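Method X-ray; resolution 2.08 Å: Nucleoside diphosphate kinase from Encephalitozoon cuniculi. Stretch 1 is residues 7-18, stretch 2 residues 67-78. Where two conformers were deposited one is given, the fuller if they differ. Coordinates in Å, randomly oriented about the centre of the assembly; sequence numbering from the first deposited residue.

Stretch 1, residues 7-18: RTFIMIKPDAIK
Stretch 2 67-78: EDMMSGMVLAMV

Antiparallel strands pair through alternating wide and narrow rings, and the contact between residues 7-18 and 67-78 of this nucleoside diphosphate kinase shows how such a ladder can hand over to side-chain and water contacts where a strand ends. Strand 7-12 and strand 74-78 run at 164° with axes 4.6 Å apart. Phe 9 faces Val 78, Ile 10 Met 77, Met 11 Ala 76 and Ile 12 Leu 75, with CA-CA separations of 4.9, 5.2, 4.4 and 5.1 Å.

Hydrogen bonds fall at alternate pairs. Ile 10 N donates to Met 77 O (3.0 Å, nearly linear at 177°) and Met 77 N to Ile 10 O (2.8 Å, 140°); Ile 12 N donates to Leu 75 O (2.9 Å) and Leu 75 N to Ile 12 O (3.3 Å). Between these pairs, Met 11 CA makes a CA-H...O contact with Leu 75 O (3.4 Å); beyond Ile 10 and Met 77, Val 78 CA makes another with Thr 8 O (3.5 Å). Past the strand, Pro 14 CA reaches Met 73 O at 3.4 Å, so a residue without an amide hydrogen still meets the opposing backbone.

Side chains sort by face. On one lie Phe 9 (chi1 t), Met 11 (t, t, p), Ala 76 and Val 78 (t): Phe 9 CZ approaches Ala 76 CB at 3.7 Å, while Met 11 CG lies 3.8 Å from Val 74 CB (chi1 m) and its CE 3.4 Å from CE of Met 69 (m, m, m). On the other are Ile 10 (m, m), Ile 12 (m, t), Leu 75 (t, p) and Met 77 (m, t, m), whose CE lies 3.7 Å from Ile 12 CG1.

Lys 13 occupies the N-cap position, and helix 14-18 follows at 109° to strand 74-78. Pro 14, C-gamma exo, packs its CD 3.7 Å from Val 74 CG1 and 3.8 Å from Met 69 SD. The CA-to-CB bond of Ile 17 (m, m) points toward the other stretch, and its CD1 lies 4.1 Å from Leu 75 CB.

Polar links close the helical end. Lys 18 (m, t, t, t) extends NZ to Ser 71 O at 3.1 Å, beside Gly 72 (phi 167°, psi 179°), where a CB would crowd Lys 18 CE and jam against the preceding carbonyl. Water 1 donates to Pro 14 O (2.8 Å) and Met 73 O (2.7 Å). Ser 71 OG (chi1 p) donates to water 2 and accepts from water 3, each at 2.6 Å; these waters donate to Asp 15 OD2 and OD1, respectively, both at 2.7 Å.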

# COMPACT_ATOMS: atom_id res chain seq x y z
N ARG A 7 12.01 -10.16 -8.22
CA ARG A 7 11.04 -9.09 -7.93
C ARG A 7 10.36 -8.49 -9.17
O ARG A 7 10.86 -8.60 -10.29
CB ARG A 7 11.69 -7.98 -7.12
CG ARG A 7 13.10 -7.78 -7.47
CD ARG A 7 13.78 -6.87 -6.49
NE ARG A 7 14.59 -5.94 -7.26
CZ ARG A 7 15.12 -4.82 -6.78
NH1 ARG A 7 14.92 -4.48 -5.51
NH2 ARG A 7 15.83 -4.05 -7.59
N THR A 8 9.21 -7.84 -8.95
CA THR A 8 8.43 -7.26 -10.05
C THR A 8 7.81 -5.93 -9.64
O THR A 8 7.55 -5.70 -8.45
CB THR A 8 7.35 -8.25 -10.59
OG1 THR A 8 6.79 -7.76 -11.82
CG2 THR A 8 6.23 -8.51 -9.57
N PHE A 9 7.63 -5.05 -10.61
CA PHE A 9 7.08 -3.74 -10.36
C PHE A 9 5.61 -3.74 -10.73
O PHE A 9 5.25 -4.08 -11.84
CB PHE A 9 7.84 -2.66 -11.15
CG PHE A 9 7.31 -1.28 -10.91
CD1 PHE A 9 7.51 -0.66 -9.68
CD2 PHE A 9 6.59 -0.62 -11.91
CE1 PHE A 9 6.99 0.60 -9.43
CE2 PHE A 9 6.09 0.66 -11.68
CZ PHE A 9 6.28 1.27 -10.43
N ILE A 10 4.78 -3.36 -9.77
CA ILE A 10 3.32 -3.39 -9.96
C ILE A 10 2.81 -1.99 -9.65
O ILE A 10 3.04 -1.47 -8.56
CB ILE A 10 2.64 -4.36 -8.98
CG1 ILE A 10 3.25 -5.78 -9.07
CG2 ILE A 10 1.11 -4.38 -9.20
CD1 ILE A 10 3.09 -6.51 -10.47
N MET A 11 2.06 -1.41 -10.58
CA MET A 11 1.58 -0.06 -10.38
C MET A 11 0.09 0.00 -10.66
O MET A 11 -0.35 -0.34 -11.77
CB MET A 11 2.37 0.91 -11.27
CG MET A 11 1.93 2.36 -11.20
SD MET A 11 3.03 3.42 -12.17
CE MET A 11 3.00 2.66 -13.80
N ILE A 12 -0.67 0.43 -9.66
CA ILE A 12 -2.11 0.64 -9.84
C ILE A 12 -2.31 1.98 -10.56
O ILE A 12 -1.85 3.03 -10.06
CB ILE A 12 -2.89 0.63 -8.51
CG1 ILE A 12 -2.61 -0.66 -7.75
CG2 ILE A 12 -4.43 0.90 -8.76
CD1 ILE A 12 -3.41 -0.79 -6.42
N LYS A 13 -3.00 1.93 -11.70
CA LYS A 13 -3.15 3.10 -12.60
C LYS A 13 -4.17 4.07 -12.01
O LYS A 13 -5.02 3.65 -11.21
CB LYS A 13 -3.58 2.63 -14.01
CG LYS A 13 -2.53 1.70 -14.66
CD LYS A 13 -2.75 1.55 -16.17
CE LYS A 13 -1.52 0.87 -16.79
NZ LYS A 13 -1.88 0.42 -18.16
N PRO A 14 -4.10 5.36 -12.40
CA PRO A 14 -4.84 6.41 -11.70
C PRO A 14 -6.34 6.17 -11.57
O PRO A 14 -6.91 6.45 -10.54
CB PRO A 14 -4.58 7.67 -12.57
CG PRO A 14 -3.30 7.39 -13.27
CD PRO A 14 -3.32 5.90 -13.55
N ASP A 15 -6.97 5.66 -12.63
CA ASP A 15 -8.40 5.41 -12.61
C ASP A 15 -8.84 4.29 -11.66
O ASP A 15 -9.94 4.35 -11.10
CB ASP A 15 -8.95 5.19 -14.02
CG ASP A 15 -8.81 6.43 -14.88
OD1 ASP A 15 -9.27 7.52 -14.44
OD2 ASP A 15 -8.22 6.34 -15.97
N ALA A 16 -7.97 3.31 -11.47
CA ALA A 16 -8.27 2.21 -10.56
C ALA A 16 -8.22 2.70 -9.12
O ALA A 16 -8.98 2.21 -8.28
CB ALA A 16 -7.30 1.03 -10.78
N ILE A 17 -7.37 3.69 -8.84
CA ILE A 17 -7.38 4.33 -7.51
C ILE A 17 -8.75 4.97 -7.26
O ILE A 17 -9.36 4.79 -6.20
CB ILE A 17 -6.28 5.45 -7.40
CG1 ILE A 17 -4.86 4.90 -7.63
CG2 ILE A 17 -6.38 6.16 -6.06
CD1 ILE A 17 -4.44 3.84 -6.64
N LYS A 18 -9.21 5.72 -8.25
CA LYS A 18 -10.49 6.43 -8.18
C LYS A 18 -11.73 5.52 -8.11
O LYS A 18 -12.74 5.89 -7.52
CB LYS A 18 -10.60 7.43 -9.34
CG LYS A 18 -9.42 8.49 -9.30
CD LYS A 18 -9.49 9.47 -10.46
CE LYS A 18 -8.45 10.62 -10.32
NZ LYS A 18 -8.58 11.50 -11.57
N GLU A 67 -0.61 10.61 -21.37
CA GLU A 67 -1.54 11.56 -20.77
C GLU A 67 -2.47 10.87 -19.79
O GLU A 67 -2.70 11.39 -18.69
CB GLU A 67 -2.37 12.23 -21.85
CG GLU A 67 -2.44 13.76 -21.77
CD GLU A 67 -1.17 14.44 -22.30
OE1 GLU A 67 -1.19 15.01 -23.43
OE2 GLU A 67 -0.15 14.38 -21.57
N ASP A 68 -3.00 9.72 -20.20
CA ASP A 68 -3.86 8.89 -19.36
C ASP A 68 -3.18 8.51 -18.04
O ASP A 68 -3.86 8.38 -17.01
CB ASP A 68 -4.28 7.59 -20.10
CG ASP A 68 -5.34 7.83 -21.19
OD1 ASP A 68 -6.03 8.89 -21.19
OD2 ASP A 68 -5.50 6.92 -22.05
N MET A 69 -1.87 8.30 -18.07
CA MET A 69 -1.15 7.89 -16.86
C MET A 69 -0.83 9.10 -15.99
O MET A 69 -0.38 8.94 -14.87
CB MET A 69 0.11 7.09 -17.20
CG MET A 69 -0.18 5.64 -17.59
SD MET A 69 -0.83 4.72 -16.19
CE MET A 69 0.62 4.66 -15.14
N MET A 70 -1.10 10.31 -16.49
CA MET A 70 -0.82 11.53 -15.73
C MET A 70 -2.03 12.13 -15.00
O MET A 70 -1.89 13.16 -14.32
CB MET A 70 -0.19 12.58 -16.65
CG MET A 70 1.32 12.66 -16.57
SD MET A 70 1.89 13.35 -18.11
CE MET A 70 1.44 15.09 -17.95
N SER A 71 -3.18 11.47 -15.11
CA SER A 71 -4.47 12.02 -14.66
C SER A 71 -4.69 11.92 -13.15
O SER A 71 -5.75 12.31 -12.63
CB SER A 71 -5.64 11.36 -15.42
OG SER A 71 -5.82 9.98 -15.05
N GLY A 72 -3.71 11.38 -12.44
CA GLY A 72 -3.84 11.25 -11.00
C GLY A 72 -2.82 10.35 -10.35
O GLY A 72 -1.94 9.79 -11.01
N MET A 73 -2.94 10.25 -9.02
CA MET A 73 -2.03 9.47 -8.19
C MET A 73 -2.06 8.01 -8.60
O MET A 73 -3.14 7.46 -8.93
CB MET A 73 -2.47 9.62 -6.74
CG MET A 73 -1.45 9.25 -5.68
SD MET A 73 -2.30 9.26 -4.10
CE MET A 73 -2.95 7.58 -4.05
N VAL A 74 -0.88 7.38 -8.60
CA VAL A 74 -0.74 5.94 -8.81
C VAL A 74 -0.21 5.36 -7.51
O VAL A 74 0.39 6.09 -6.72
CB VAL A 74 0.24 5.57 -9.99
CG1 VAL A 74 -0.30 6.05 -11.34
CG2 VAL A 74 1.64 6.11 -9.77
N LEU A 75 -0.45 4.07 -7.28
CA LEU A 75 0.23 3.33 -6.20
C LEU A 75 1.29 2.38 -6.77
O LEU A 75 0.96 1.35 -7.38
CB LEU A 75 -0.77 2.58 -5.29
CG LEU A 75 -0.20 1.82 -4.07
CD1 LEU A 75 0.49 2.78 -3.09
CD2 LEU A 75 -1.30 1.03 -3.35
N ALA A 76 2.55 2.75 -6.58
CA ALA A 76 3.68 1.99 -7.09
C ALA A 76 4.20 1.03 -6.03
O ALA A 76 4.43 1.43 -4.88
CB ALA A 76 4.79 2.94 -7.52
N MET A 77 4.40 -0.23 -6.41
CA MET A 77 4.81 -1.29 -5.47
C MET A 77 5.87 -2.19 -6.03
O MET A 77 5.96 -2.38 -7.25
CB MET A 77 3.59 -2.21 -5.12
CG MET A 77 2.52 -1.51 -4.31
SD MET A 77 0.91 -2.36 -4.24
CE MET A 77 0.24 -2.03 -5.85
N VAL A 78 6.61 -2.82 -5.13
CA VAL A 78 7.47 -3.93 -5.48
C VAL A 78 6.99 -5.16 -4.72
O VAL A 78 6.77 -5.11 -3.51
CB VAL A 78 8.96 -3.64 -5.13
CG1 VAL A 78 9.87 -4.81 -5.59
CG2 VAL A 78 9.41 -2.33 -5.75
O HOH W 1 -5.65 8.54 -9.13
O HOH W 2 -6.50 8.22 -16.87
O HOH W 3 -7.77 9.55 -13.39